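Alkane monooxygenase (Geobacillus thermodenitrificans, PDB 3B9O) is a flavin-binding protein of the luciferase-like monooxygenase family, built on a TIM-barrel fold and holding flavin mononucleotide at the barrel mouth. Local coordinates at residues L54-V59 / L86-A91; G16-G21 / N376-V381. All coordinates share one frame; numbering follows the deposited sequence.

Contact 1 of 2, residues L54-V59 / L86-A91; sequences LFLADV and LMLISA. With FMN (flavin mononucleotide), chain C.
L56 reaches from its strand to L88 and I89, where the chain winds into helix 89-94, and its two methyl groups share the work. CD1 of L56 meets CD1 of I89 at 3.8 Å, the closer of the two touches, while CD2 of L56 lies 4.2 Å from CD1 of L88. The L56 side chain forks between two consecutive residues: it crosses L88 obliquely but runs past I89 in the opposite direction. I89 turns its CB less directly to the strand than L88 does; with CG1 beside the backbone N (chi1 -56°) and a second bend at chi2 -55°, its CD1 still swings in to meet the leucine. All three residues are buried, yet the touch is small, 110 Å² in all, and wholly apolar, with no hydrogen bond joining the segments.

The polar bonds lie away from this apolar touch. In 86-91 the N of I89 bonds to O of L86 at 3.2 Å. Beyond L56 the strand runs into the flavin pocket, where N3 of flavin mononucleotide gives a nearly straight bond to O of D58 (2.8 Å, 165°). The return bond, from N of D58 to O4 of the flavin, is long and weak at 3.5 Å. A57 brings its CB to 3.1 Å from the same O4, so the D58 backbone and the A57 methyl together line the flavin around N3 and O4.

Strand 53-57, helix 89-94 and parallel strand 100-106 form a beta-alpha-beta crossover of the TIM barrel, with L56 meeting the helical layer. T104 OG1 is hydrogen-bonded to O of L56. L88 rests on W39 and I89 on L122, so that the 86-91 turn and helix 89-94 pack between helices 36-48 and 112-125 against the barrel wall.

Contact 2 of 2, residues G16-G21 / N376-V381; sequences GHIAHG and NLVQYV
A19 and I18 face V378-Y380, where strand 374-378 gives way to loop, each through apolar atoms. The CB of A19 approaches the Y380 ring at its edge, near the ring plane, with CD1 at 3.9 Å; it is also 3.8 Å from O of Q379. Y380 points its CB away from the loop, but with CG beside the backbone N and anti to the carbonyl carbon (chi1 -73°) the ring still brings its CD1 edge to the methyl. The far end of the tyrosine is held elsewhere, its OH hydrogen-bonded to O of L344.

I18 and V378 cross at about a right angle. A single methyl, CG1 of V378, fits against the branch point of the isoleucine: it is 4.0 Å from CG2 and 4.1 Å from CG1 of I18. V378 sends this methyl out by setting it opposite the backbone N (chi1 -178°). The isoleucine also serves its own loop, laying CG1 over the centre of the H17 ring, 3.7 Å above the plane.

No direct hydrogen bond joins the segments, but one water does. It accepts from N of A19 at 3.1 Å and donates to O of Q379 at 2.8 Å, tying the backbone of one loop to the backbone that follows strand 374-378. A19 is the centre of an inverse gamma turn, with a weak bond from N of H20 to O of I18. The H20 imidazole folds back within the loop, and its NE2 makes a weak bond to O of G16, which lies in the ring plane.

The loop after strand 6-12 thus packs on V378 and the residues that follow strand 374-378, the strand that pairs with 6-12 and closes the barrel. It is a contact between loops at the C-terminal rim of a TIM barrel, the side where flavin mononucleotide binds.

Overall arrangement
Both contacts hang on the same curled parallel sheet, in which strand 6-12 lies between strands 53-57 and 374-378; their centres are about 16 Å apart. Contact 1 is fully buried, links a strand to the helical layer outside it and is purely apolar across the segments. Contact 2 is partly buried, joins a rim loop to the chain leaving strand 374-378 and adds a bridging water to its apolar touches. They meet directly: CB of A57 is 3.5 Å from NE2 of H17, and CD1 of F55 is 3.5 Å from ND2 of N376. Flavin mononucleotide bonds to D58 in contact 1, whereas the side chain of I18 in contact 2 is about 7 Å from the bound flavin.

Contact 1 of 2, residues L54-V59 / L86-A91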
loop_
_atom_site.group_PDB
_atom_site.type_symbol
_atom_site.label_atom_id
_atom_site.label_comp_id
_atom_site.label_asym_id
_atom_site.label_seq_id
_atom_site.Cartn_x
_atom_site.Cartn_y
_atom_site.Cartn_z
ATOM N N LEU A 54 -2.592 8.551 -1.227
ATOM C CA LEU A 54 -1.280 8.250 -1.759
ATOM C C LEU A 54 -0.837 6.981 -1.062
ATOM O O LEU A 54 -0.765 6.970 0.174
ATOM C CB LEU A 54 -0.329 9.378 -1.366
ATOM C CG LEU A 54 0.978 9.626 -2.130
ATOM C CD1 LEU A 54 2.157 9.825 -1.282
ATOM C CD2 LEU A 54 1.247 8.880 -3.451
ATOM N N PHE A 55 -0.529 5.931 -1.833
ATOM C CA PHE A 55 -0.155 4.623 -1.267
ATOM C C PHE A 55 1.341 4.440 -1.507
ATOM O O PHE A 55 1.790 4.343 -2.656
ATOM C CB PHE A 55 -0.994 3.487 -1.924
ATOM C CG PHE A 55 -0.780 2.104 -1.325
ATOM C CD1 PHE A 55 -1.845 1.413 -0.760
ATOM C CD2 PHE A 55 0.462 1.481 -1.348
ATOM C CE1 PHE A 55 -1.671 0.107 -0.212
ATOM C CE2 PHE A 55 0.656 0.176 -0.772
ATOM C CZ PHE A 55 -0.416 -0.504 -0.226
ATOM N N LEU A 56 2.110 4.449 -0.431
ATOM C CA LEU A 56 3.572 4.360 -0.541
ATOM C C LEU A 56 4.044 2.936 -0.231
ATOM O O LEU A 56 3.848 2.430 0.882
ATOM C CB LEU A 56 4.247 5.371 0.396
ATOM C CG LEU A 56 4.112 6.817 -0.055
ATOM C CD1 LEU A 56 4.099 7.732 1.193
ATOM C CD2 LEU A 56 5.225 7.133 -1.023
ATOM N N ALA A 57 4.628 2.309 -1.231
ATOM C CA ALA A 57 5.382 1.056 -1.048
ATOM C C ALA A 57 6.689 1.356 -0.292
ATOM O O ALA A 57 7.080 2.535 -0.103
ATOM C CB ALA A 57 5.684 0.417 -2.411
ATOM N N ASP A 58 7.352 0.302 0.162
ATOM C CA ASP A 58 8.654 0.438 0.792
ATOM C C ASP A 58 9.387 -0.880 0.823
ATOM O O ASP A 58 8.765 -1.958 0.832
ATOM C CB ASP A 58 8.539 0.891 2.249
ATOM C CG ASP A 58 9.867 1.384 2.804
ATOM O OD1 ASP A 58 10.688 1.983 2.030
ATOM O OD2 ASP A 58 10.080 1.182 4.022
ATOM N N VAL A 59 10.709 -0.788 0.873
ATOM C CA VAL A 59 11.553 -1.961 1.165
ATOM C C VAL A 59 12.723 -1.451 2.007
ATOM O O VAL A 59 13.171 -0.299 1.840
ATOM C CB VAL A 59 12.145 -2.660 -0.145
ATOM C CG1 VAL A 59 11.054 -3.243 -1.048
ATOM C CG2 VAL A 59 13.121 -1.720 -0.918
ATOM N N LEU A 86 7.687 7.356 5.801
ATOM C CA LEU A 86 7.038 8.073 6.915
ATOM C C LEU A 86 7.512 9.549 7.021
ATOM O O LEU A 86 6.736 10.452 7.373
ATOM C CB LEU A 86 7.161 7.287 8.250
ATOM C CG LEU A 86 6.105 6.177 8.472
ATOM C CD1 LEU A 86 6.375 4.978 7.573
ATOM C CD2 LEU A 86 6.056 5.736 9.965
ATOM N N MET A 87 8.777 9.817 6.674
ATOM C CA MET A 87 9.315 11.203 6.709
ATOM C C MET A 87 8.549 12.232 5.813
ATOM O O MET A 87 8.554 13.417 6.071
ATOM C CB MET A 87 10.836 11.191 6.407
ATOM C CG MET A 87 11.706 10.409 7.435
ATOM S SD MET A 87 11.456 11.070 9.111
ATOM C CE MET A 87 10.880 9.668 9.980
ATOM N N LEU A 88 7.892 11.731 4.776
ATOM C CA LEU A 88 7.184 12.521 3.759
ATOM C C LEU A 88 5.870 13.051 4.261
ATOM O O LEU A 88 5.354 14.027 3.733
ATOM C CB LEU A 88 6.900 11.631 2.522
ATOM C CG LEU A 88 8.119 11.097 1.741
ATOM C CD1 LEU A 88 7.631 10.067 0.710
ATOM C CD2 LEU A 88 8.969 12.252 1.146
ATOM N N ILE A 89 5.291 12.364 5.236
ATOM C CA ILE A 89 3.871 12.496 5.471
ATOM C C ILE A 89 3.468 13.858 5.973
ATOM O O ILE A 89 2.476 14.429 5.458
ATOM C CB ILE A 89 3.298 11.350 6.379
ATOM C CG1 ILE A 89 3.629 9.949 5.768
ATOM C CG2 ILE A 89 1.786 11.511 6.553
ATOM C CD1 ILE A 89 3.135 9.768 4.277
ATOM N N SER A 90 4.186 14.399 6.949
ATOM C CA SER A 90 3.681 15.653 7.535
ATOM C C SER A 90 3.581 16.792 6.488
ATOM O O SER A 90 2.594 17.548 6.515
ATOM C CB SER A 90 4.425 16.082 8.793
ATOM O OG SER A 90 5.801 16.373 8.545
ATOM N N ALA A 91 4.601 16.941 5.639
ATOM C CA ALA A 91 4.573 18.016 4.595
ATOM C C ALA A 91 3.375 17.851 3.657
ATOM O O ALA A 91 2.709 18.841 3.313
ATOM C CB ALA A 91 5.830 18.054 3.786
HETATM N N1 FMN C . 6.382 -6.140 -0.095
HETATM C C2 FMN C . 7.153 -5.144 0.400
HETATM O O2 FMN C . 8.131 -5.458 1.140
HETATM N N3 FMN C . 6.835 -3.847 0.077
HETATM C C4 FMN C . 5.760 -3.548 -0.720
HETATM O O4 FMN C . 5.485 -2.360 -0.992
HETATM C C4A FMN C . 4.954 -4.578 -1.227
HETATM N N5 FMN C . 3.864 -4.351 -2.022
HETATM C C5A FMN C . 3.128 -5.405 -2.498
HETATM C C6 FMN C . 2.007 -5.211 -3.328
HETATM C C7 FMN C . 1.256 -6.307 -3.797
HETATM C C7M FMN C . 0.050 -6.116 -4.692
HETATM C C8 FMN C . 1.616 -7.596 -3.433
HETATM C C8M FMN C . 0.821 -8.781 -3.933
HETATM C C9 FMN C . 2.731 -7.806 -2.613
HETATM C C9A FMN C . 3.494 -6.722 -2.143
HETATM N N10 FMN C . 4.574 -6.931 -1.347
HETATM C C10 FMN C . 5.306 -5.891 -0.895
HETATM C "C1'" FMN C . 4.991 -8.292 -0.947
HETATM C "C2'" FMN C . 4.439 -8.611 0.453
HETATM O "O2'" FMN C . 3.736 -7.491 0.994
HETATM C "C3'" FMN C . 5.481 -9.056 1.492
HETATM O "O3'" FMN C . 6.650 -8.208 1.524
HETATM C "C4'" FMN C . 5.803 -10.565 1.420
HETATM O "O4'" FMN C . 7.210 -10.809 1.337
HETATM C "C5'" FMN C . 5.121 -11.314 0.270
HETATM O "O5'" FMN C . 3.894 -11.781 0.817
HETATM P P FMN C . 3.177 -13.138 0.344
HETATM O O1P FMN C . 4.314 -14.129 0.158
HETATM O O2P FMN C . 2.243 -13.423 1.483
HETATM O O3P FMN C . 2.523 -12.829 -0.990
#

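Contact 2 of 2, residues G16-G21 / N376-V381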
loop_
_atom_site.group_PDB
_atom_site.type_symbol
_atom_site.label_atom_id
_atom_site.label_comp_id
_atom_site.label_asym_id
_atom_site.label_seq_id
_atom_site.Cartn_x
_atom_site.Cartn_y
_atom_site.Cartn_z
ATOM N N GLY A 16 13.431 4.103 -9.208
ATOM C CA GLY A 16 12.735 3.096 -10.022
ATOM C C GLY A 16 11.885 2.256 -9.102
ATOM O O GLY A 16 12.410 1.526 -8.271
ATOM N N HIS A 17 10.563 2.377 -9.248
ATOM C CA HIS A 17 9.599 1.643 -8.433
ATOM C C HIS A 17 9.088 0.362 -9.165
ATOM O O HIS A 17 9.516 -0.749 -8.847
ATOM C CB HIS A 17 8.449 2.581 -8.042
ATOM C CG HIS A 17 7.386 1.939 -7.192
ATOM N ND1 HIS A 17 6.155 2.534 -6.981
ATOM C CD2 HIS A 17 7.374 0.787 -6.476
ATOM C CE1 HIS A 17 5.428 1.762 -6.186
ATOM N NE2 HIS A 17 6.138 0.691 -5.878
ATOM N N ILE A 18 8.208 0.537 -10.151
ATOM C CA ILE A 18 7.638 -0.590 -10.916
ATOM C C ILE A 18 8.098 -0.578 -12.393
ATOM O O ILE A 18 8.526 -1.615 -12.896
ATOM C CB ILE A 18 6.070 -0.622 -10.875
ATOM C CG1 ILE A 18 5.537 -0.715 -9.434
ATOM C CG2 ILE A 18 5.511 -1.772 -11.757
ATOM C CD1 ILE A 18 5.992 -1.978 -8.643
ATOM N N ALA A 19 7.991 0.569 -13.075
ATOM C CA ALA A 19 8.337 0.680 -14.509
ATOM C C ALA A 19 9.845 0.881 -14.756
ATOM O O ALA A 19 10.319 1.961 -15.087
ATOM C CB ALA A 19 7.499 1.780 -15.196
ATOM N N HIS A 20 10.602 -0.186 -14.620
ATOM C CA HIS A 20 12.076 -0.047 -14.686
ATOM C C HIS A 20 12.614 0.414 -16.012
ATOM O O HIS A 20 12.083 0.059 -17.062
ATOM C CB HIS A 20 12.729 -1.271 -14.066
ATOM C CG HIS A 20 12.348 -1.412 -12.624
ATOM N ND1 HIS A 20 11.593 -2.460 -12.133
ATOM C CD2 HIS A 20 12.544 -0.568 -11.590
ATOM C CE1 HIS A 20 11.390 -2.277 -10.842
ATOM N NE2 HIS A 20 11.952 -1.130 -10.489
ATOM N N GLY A 21 13.567 1.348 -15.950
ATOM C CA GLY A 21 14.121 1.958 -17.135
ATOM C C GLY A 21 13.519 3.313 -17.460
ATOM O O GLY A 21 14.129 4.107 -18.184
ATOM N N ASN A 376 -5.206 0.691 -7.024
ATOM C CA ASN A 376 -3.956 1.432 -6.851
ATOM C C ASN A 376 -3.435 1.746 -8.243
ATOM O O ASN A 376 -3.152 0.808 -9.021
ATOM C CB ASN A 376 -2.895 0.632 -6.108
ATOM C CG ASN A 376 -3.056 0.671 -4.621
ATOM O OD1 ASN A 376 -3.901 1.379 -4.070
ATOM N ND2 ASN A 376 -2.220 -0.120 -3.936
ATOM N N LEU A 377 -3.366 3.033 -8.573
ATOM C CA LEU A 377 -2.879 3.458 -9.875
ATOM C C LEU A 377 -1.325 3.467 -9.945
ATOM O O LEU A 377 -0.641 4.275 -9.290
ATOM C CB LEU A 377 -3.502 4.803 -10.287
ATOM C CG LEU A 377 -3.085 5.437 -11.633
ATOM C CD1 LEU A 377 -3.402 4.540 -12.833
ATOM C CD2 LEU A 377 -3.778 6.779 -11.796
ATOM N N VAL A 378 -0.816 2.567 -10.786
ATOM C CA VAL A 378 0.585 2.348 -11.008
ATOM C C VAL A 378 1.081 3.350 -12.064
ATOM O O VAL A 378 0.389 3.592 -13.080
ATOM C CB VAL A 378 0.847 0.873 -11.510
ATOM C CG1 VAL A 378 2.355 0.612 -11.711
ATOM C CG2 VAL A 378 0.240 -0.162 -10.521
ATOM N N GLN A 379 2.271 3.910 -11.831
ATOM C CA GLN A 379 2.850 4.907 -12.739
ATOM C C GLN A 379 3.829 4.316 -13.761
ATOM O O GLN A 379 4.634 3.469 -13.422
ATOM C CB GLN A 379 3.593 5.967 -11.931
ATOM C CG GLN A 379 2.712 6.704 -10.904
ATOM C CD GLN A 379 3.548 7.666 -10.077
ATOM O OE1 GLN A 379 3.891 7.372 -8.932
ATOM N NE2 GLN A 379 3.908 8.789 -10.657
ATOM N N TYR A 380 3.754 4.797 -14.996
ATOM C CA TYR A 380 4.819 4.594 -15.967
ATOM C C TYR A 380 5.722 5.823 -16.023
ATOM O O TYR A 380 6.920 5.698 -16.264
ATOM C CB TYR A 380 4.261 4.368 -17.372
ATOM C CG TYR A 380 3.624 3.028 -17.606
ATOM C CD1 TYR A 380 4.337 1.844 -17.435
ATOM C CD2 TYR A 380 2.316 2.943 -18.073
ATOM C CE1 TYR A 380 3.742 0.578 -17.678
ATOM C CE2 TYR A 380 1.714 1.695 -18.325
ATOM C CZ TYR A 380 2.445 0.519 -18.127
ATOM O OH TYR A 380 1.856 -0.714 -18.354
ATOM N N VAL A 381 5.128 7.008 -15.848
ATOM C CA VAL A 381 5.906 8.243 -15.821
ATOM C C VAL A 381 5.329 9.166 -14.755
ATOM O O VAL A 381 4.114 9.167 -14.519
ATOM C CB VAL A 381 6.007 8.895 -17.285
ATOM C CG1 VAL A 381 4.670 9.444 -17.745
ATOM C CG2 VAL A 381 7.029 9.964 -17.333
HETATM O O HOH W 1 6.523 2.794 -11.526
#